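Fanconi-associated nuclease 1 homolog (PDB 5Y7Q) is a bacterial member of the Fanconi-associated nuclease 1 family, a largely helical protein that carries a VRR-NUC domain in its C-terminal part. Local coordinates at residues D238-Y242 and N272-R278; F252-L258 and Q285-C290. All coordinates share one frame; numbering follows the deposited sequence.

How the contacts relate
Contacts 1 and 2 join the same pair of helices, 236-253 and 273-292, at successive levels, with centres about 20 Å apart and nearest atoms about 7 Å apart. Both are partly buried, and in neither does a hydrogen bond cross between the segments. The chemistry changes along the pair. In contact 1, near the helix starts, four of seven touching residues are buried and one is exposed; a leucine core is flanked by an arginine stacked on a tyrosine. Contact 2, where helix 236-253 ends and helix 258-264 begins, has two of six buried and none fully exposed, and relies on an aromatic cluster and leucine methyls. The nearest atoms of each lie about 7 Å from the bound nucleic acid.

Contact 1 of 2, residues D238-Y242 and N272-R278; sequences DVDAY and NPWLEGR
Tyr-242 carries its CG anti to the backbone N (chi1 -161°), and the side chain of Arg-278 bends at chi2 and chi3; together these torsions lay the guanidinium flat on the phenol ring. The evidence for a stack is a plane angle of 15° and centres of the Arg-278 guanidinium and Tyr-242 ring 4.1 Å apart. The overlap is displaced toward the hydroxyl end: Arg-278 NE lies over the ring face, while Tyr-242 OH stands above the guanidinium plane, near its rim. Although Tyr-242 OH is 3.1 Å from Arg-278 NH1, the angle is too poor for a hydrogen bond. Trp-274 crosses the tyrosine side chain at about a right angle, its CZ2 4.0 Å from Tyr-242 CE2.

Leu-275 puts both methyls against the other helix. Its CD2 meets Ala-241 CB at 3.5 Å and also lies 3.7 Å from Asp-238 OD2, whereas CD1 rests 4.0 Å from Tyr-242 CB. The helix axes of the segments run nearly parallel, at 12°, and approach to 10.6 Å. At the start of the second helix Asn-272 is the N-cap: its OD1 accepts from Leu-275 N, with the donor in the carbonyl plane. Beyond these segments, Leu-198 of helix 190-201 touches Tyr-242, and the ring of Phe-233 meets Trp-274.

The contact therefore combines apolar packing around Leu-275 with a guanidinium stacked flat on a phenol ring. Asp-238, buried and in the first turn of helix 236-253, has a place where the helix dipole would probably favour a negative charge.

Contact 2 of 2, residues F252-L258 and Q285-C290; sequences FDLGEPL and QFAQHC
Gln-285 begins the contact with its backbone: its O comes to 4.3 Å from Phe-252 CZ. The polar end of its side chain is committed outside the two segments, where OE1 bonds to Arg-249.

One residue on, Phe-286 sends its ring edge to the face of Phe-252. Centroids 5.1 Å apart and planes at 61° identify a tilted edge-to-face pair, and Phe-286 CE1 makes the nearest approach, 3.7 Å from Phe-252 CG. A face of the Phe-286 ring receives Leu-258 CD2, 3.8 Å from the ring centroid, in a CH-pi contact. Leu-261 and Leu-262 of helix 258-264 and Leu-302 of helix 296-304 also touch Phe-286.

His-289, one turn later, offers its ring face to the edge of Phe-252. Here the planes are more nearly perpendicular, at 79°, with centroids 5.2 Å apart. Phe-252 reaches both partners because its CG is anti to the backbone N (chi1 173°): CE1 comes over the imidazole, while CZ lies 3.5 Å from His-289 CB. Leu-258 CD1 approaches the imidazole edge and, at 3.4 Å, the SG of Cys-290, which ends the walk and is also touched by Leu-298.

Phe-252 and Leu-258 flank a sharp change of direction. Gly-255, with positive phi, closes helix 236-253 in a Schellman motif in which its N bonds to Phe-252 O at 2.8 Å, and Pro-257 occupies the N-cap position of the next helix. The arrangement is typical of a Schellman-capped turn linking two consecutive helices, 236-253 and 258-264, packed on a third, 273-292, through an aromatic cluster of Phe-252, Phe-286 and His-289.

Contact 1 of 2, residues D238-Y242 and N272-R278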
# COMPACT_ATOMS: atom_id res chain seq x y z
N ASP A 238 -5.44 19.45 8.93
CA ASP A 238 -4.85 18.42 8.07
C ASP A 238 -5.28 17.02 8.51
O ASP A 238 -5.57 16.17 7.67
CB ASP A 238 -3.32 18.54 8.05
CG ASP A 238 -2.85 19.84 7.42
OD1 ASP A 238 -1.71 20.29 7.73
OD2 ASP A 238 -3.62 20.43 6.62
N VAL A 239 -5.34 16.78 9.83
CA VAL A 239 -6.03 15.59 10.33
C VAL A 239 -7.47 15.55 9.82
O VAL A 239 -7.91 14.57 9.21
CB VAL A 239 -5.99 15.55 11.87
CG1 VAL A 239 -6.65 14.27 12.39
CG2 VAL A 239 -4.57 15.71 12.38
N ASP A 240 -8.23 16.63 10.06
CA ASP A 240 -9.60 16.71 9.55
C ASP A 240 -9.68 16.32 8.08
O ASP A 240 -10.58 15.57 7.67
CB ASP A 240 -10.17 18.12 9.74
CG ASP A 240 -10.36 18.50 11.20
OD1 ASP A 240 -10.49 17.59 12.04
OD2 ASP A 240 -10.39 19.71 11.52
N ALA A 241 -8.74 16.80 7.27
CA ALA A 241 -8.83 16.56 5.84
C ALA A 241 -8.54 15.11 5.50
O ALA A 241 -9.26 14.51 4.70
CB ALA A 241 -7.88 17.48 5.07
N TYR A 242 -7.48 14.53 6.09
CA TYR A 242 -7.19 13.11 5.87
C TYR A 242 -8.42 12.27 6.19
O TYR A 242 -8.79 11.36 5.43
CB TYR A 242 -6.00 12.67 6.74
CG TYR A 242 -5.29 11.39 6.34
CD1 TYR A 242 -5.91 10.16 6.46
CD2 TYR A 242 -3.99 11.42 5.86
CE1 TYR A 242 -5.26 8.99 6.09
CE2 TYR A 242 -3.32 10.25 5.49
CZ TYR A 242 -3.96 9.03 5.61
OH TYR A 242 -3.31 7.85 5.26
N ASN A 272 -1.27 21.61 2.09
CA ASN A 272 -0.31 20.58 2.45
C ASN A 272 -0.11 19.61 1.29
O ASN A 272 -1.09 19.01 0.82
CB ASN A 272 -0.77 19.81 3.69
CG ASN A 272 0.20 18.72 4.09
OD1 ASN A 272 0.14 17.60 3.56
ND2 ASN A 272 1.10 19.02 5.02
N PRO A 273 1.11 19.44 0.79
CA PRO A 273 1.30 18.63 -0.42
C PRO A 273 1.04 17.15 -0.22
O PRO A 273 0.41 16.51 -1.08
CB PRO A 273 2.75 18.91 -0.80
CG PRO A 273 3.42 19.17 0.50
CD PRO A 273 2.40 19.85 1.38
N TRP A 274 1.49 16.58 0.90
CA TRP A 274 1.31 15.14 1.10
C TRP A 274 -0.17 14.78 1.21
O TRP A 274 -0.56 13.66 0.86
CB TRP A 274 2.12 14.69 2.32
CG TRP A 274 1.48 13.65 3.18
CD1 TRP A 274 1.22 12.34 2.86
CD2 TRP A 274 1.05 13.82 4.53
NE1 TRP A 274 0.63 11.71 3.92
CE2 TRP A 274 0.52 12.59 4.96
CE3 TRP A 274 1.05 14.91 5.42
CZ2 TRP A 274 -0.01 12.42 6.25
CZ3 TRP A 274 0.53 14.74 6.69
CH2 TRP A 274 0.01 13.50 7.09
N LEU A 275 -0.99 15.75 1.65
CA LEU A 275 -2.45 15.60 1.66
C LEU A 275 -3.04 15.72 0.26
O LEU A 275 -3.96 14.96 -0.11
CB LEU A 275 -3.04 16.66 2.58
CG LEU A 275 -4.32 16.43 3.38
CD1 LEU A 275 -4.31 15.09 4.06
CD2 LEU A 275 -4.42 17.54 4.41
N GLU A 276 -2.53 16.67 -0.54
CA GLU A 276 -2.94 16.83 -1.93
C GLU A 276 -2.63 15.58 -2.75
O GLU A 276 -3.31 15.31 -3.75
CB GLU A 276 -2.26 18.07 -2.53
CG GLU A 276 -2.57 18.37 -4.00
CD GLU A 276 -4.00 18.83 -4.24
OE1 GLU A 276 -4.75 19.02 -3.27
OE2 GLU A 276 -4.38 19.01 -5.43
N GLY A 277 -1.63 14.81 -2.33
CA GLY A 277 -1.42 13.50 -2.94
C GLY A 277 -2.60 12.58 -2.74
O GLY A 277 -3.09 11.96 -3.69
N ARG A 278 -3.08 12.46 -1.50
CA ARG A 278 -4.25 11.64 -1.22
C ARG A 278 -5.46 12.09 -2.04
O ARG A 278 -6.15 11.27 -2.65
CB ARG A 278 -4.59 11.70 0.27
CG ARG A 278 -3.38 11.76 1.20
CD ARG A 278 -3.09 10.39 1.77
NE ARG A 278 -4.32 9.70 2.10
CZ ARG A 278 -4.41 8.39 2.26
NH1 ARG A 278 -3.32 7.65 2.12
NH2 ARG A 278 -5.58 7.83 2.55

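Contact 2 of 2, residues F252-L258 and Q285-C290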
# COMPACT_ATOMS: atom_id res chain seq x y z
N PHE A 252 -17.23 5.70 -1.67
CA PHE A 252 -17.08 5.27 -3.06
C PHE A 252 -17.04 3.75 -3.15
O PHE A 252 -17.78 3.14 -3.93
CB PHE A 252 -15.82 5.88 -3.68
CG PHE A 252 -15.49 5.35 -5.05
CD1 PHE A 252 -16.37 5.53 -6.11
CD2 PHE A 252 -14.29 4.69 -5.29
CE1 PHE A 252 -16.07 5.05 -7.38
CE2 PHE A 252 -13.98 4.21 -6.56
CZ PHE A 252 -14.87 4.39 -7.60
N ASP A 253 -16.18 3.13 -2.34
CA ASP A 253 -16.09 1.67 -2.29
C ASP A 253 -17.41 1.01 -1.90
O ASP A 253 -17.56 -0.20 -2.12
CB ASP A 253 -14.99 1.25 -1.31
CG ASP A 253 -13.65 1.09 -1.99
OD1 ASP A 253 -13.64 0.60 -3.13
OD2 ASP A 253 -12.61 1.46 -1.39
N LEU A 254 -18.37 1.75 -1.34
CA LEU A 254 -19.69 1.19 -1.08
C LEU A 254 -20.70 1.42 -2.20
O LEU A 254 -21.86 1.02 -2.04
CB LEU A 254 -20.27 1.74 0.23
CG LEU A 254 -19.69 1.22 1.55
CD1 LEU A 254 -20.66 1.51 2.70
CD2 LEU A 254 -19.35 -0.27 1.47
N GLY A 255 -20.31 2.05 -3.31
CA GLY A 255 -21.23 2.23 -4.42
C GLY A 255 -21.98 3.55 -4.46
O GLY A 255 -23.05 3.62 -5.08
N GLU A 256 -21.46 4.59 -3.82
CA GLU A 256 -22.08 5.91 -3.80
C GLU A 256 -21.87 6.62 -5.14
O GLU A 256 -20.78 6.55 -5.72
CB GLU A 256 -21.49 6.74 -2.66
CG GLU A 256 -22.27 7.99 -2.27
CD GLU A 256 -22.14 8.35 -0.78
OE1 GLU A 256 -22.16 7.43 0.07
OE2 GLU A 256 -22.01 9.57 -0.48
N PRO A 257 -22.90 7.29 -5.67
CA PRO A 257 -22.75 7.97 -6.96
C PRO A 257 -21.77 9.13 -6.88
O PRO A 257 -21.79 9.92 -5.94
CB PRO A 257 -24.16 8.47 -7.27
CG PRO A 257 -24.79 8.61 -5.91
CD PRO A 257 -24.24 7.48 -5.09
N LEU A 258 -20.92 9.24 -7.90
CA LEU A 258 -19.91 10.29 -7.85
C LEU A 258 -20.50 11.69 -7.78
O LEU A 258 -19.74 12.61 -7.51
CB LEU A 258 -19.00 10.22 -9.07
CG LEU A 258 -18.18 8.96 -9.22
CD1 LEU A 258 -17.53 9.04 -10.56
CD2 LEU A 258 -17.15 8.83 -8.12
N GLN A 285 -8.91 7.58 -9.08
CA GLN A 285 -9.74 6.39 -9.09
C GLN A 285 -11.17 6.71 -9.53
O GLN A 285 -11.80 5.91 -10.24
CB GLN A 285 -9.74 5.74 -7.71
CG GLN A 285 -8.37 5.77 -7.08
CD GLN A 285 -8.00 4.46 -6.43
OE1 GLN A 285 -7.12 4.42 -5.57
NE2 GLN A 285 -8.67 3.37 -6.82
N PHE A 286 -11.70 7.87 -9.11
CA PHE A 286 -13.02 8.28 -9.60
C PHE A 286 -13.04 8.23 -11.12
O PHE A 286 -13.96 7.66 -11.73
CB PHE A 286 -13.36 9.69 -9.12
CG PHE A 286 -13.69 9.77 -7.67
CD1 PHE A 286 -13.71 8.64 -6.87
CD2 PHE A 286 -13.98 11.00 -7.09
CE1 PHE A 286 -14.02 8.74 -5.54
CE2 PHE A 286 -14.29 11.11 -5.76
CZ PHE A 286 -14.31 9.97 -4.98
N ALA A 287 -12.02 8.83 -11.74
CA ALA A 287 -11.93 8.84 -13.19
C ALA A 287 -11.88 7.43 -13.77
O ALA A 287 -12.56 7.13 -14.75
CB ALA A 287 -10.71 9.64 -13.62
N GLN A 288 -11.06 6.55 -13.18
CA GLN A 288 -11.01 5.18 -13.68
C GLN A 288 -12.39 4.57 -13.68
O GLN A 288 -12.83 3.98 -14.68
CB GLN A 288 -10.05 4.33 -12.85
CG GLN A 288 -8.60 4.55 -13.19
CD GLN A 288 -7.67 3.53 -12.54
OE1 GLN A 288 -7.95 3.02 -11.46
NE2 GLN A 288 -6.55 3.23 -13.21
N HIS A 289 -13.09 4.71 -12.56
CA HIS A 289 -14.46 4.21 -12.47
C HIS A 289 -15.30 4.77 -13.61
O HIS A 289 -16.06 4.04 -14.26
CB HIS A 289 -15.04 4.55 -11.11
CG HIS A 289 -16.48 4.18 -10.95
ND1 HIS A 289 -16.91 2.87 -10.92
CD2 HIS A 289 -17.59 4.95 -10.82
CE1 HIS A 289 -18.23 2.85 -10.77
NE2 HIS A 289 -18.66 4.09 -10.71
N CYS A 290 -15.16 6.07 -13.89
CA CYS A 290 -15.94 6.68 -14.95
C CYS A 290 -15.65 6.03 -16.29
O CYS A 290 -16.57 5.69 -17.05
CB CYS A 290 -15.65 8.17 -15.04
SG CYS A 290 -16.42 9.10 -13.76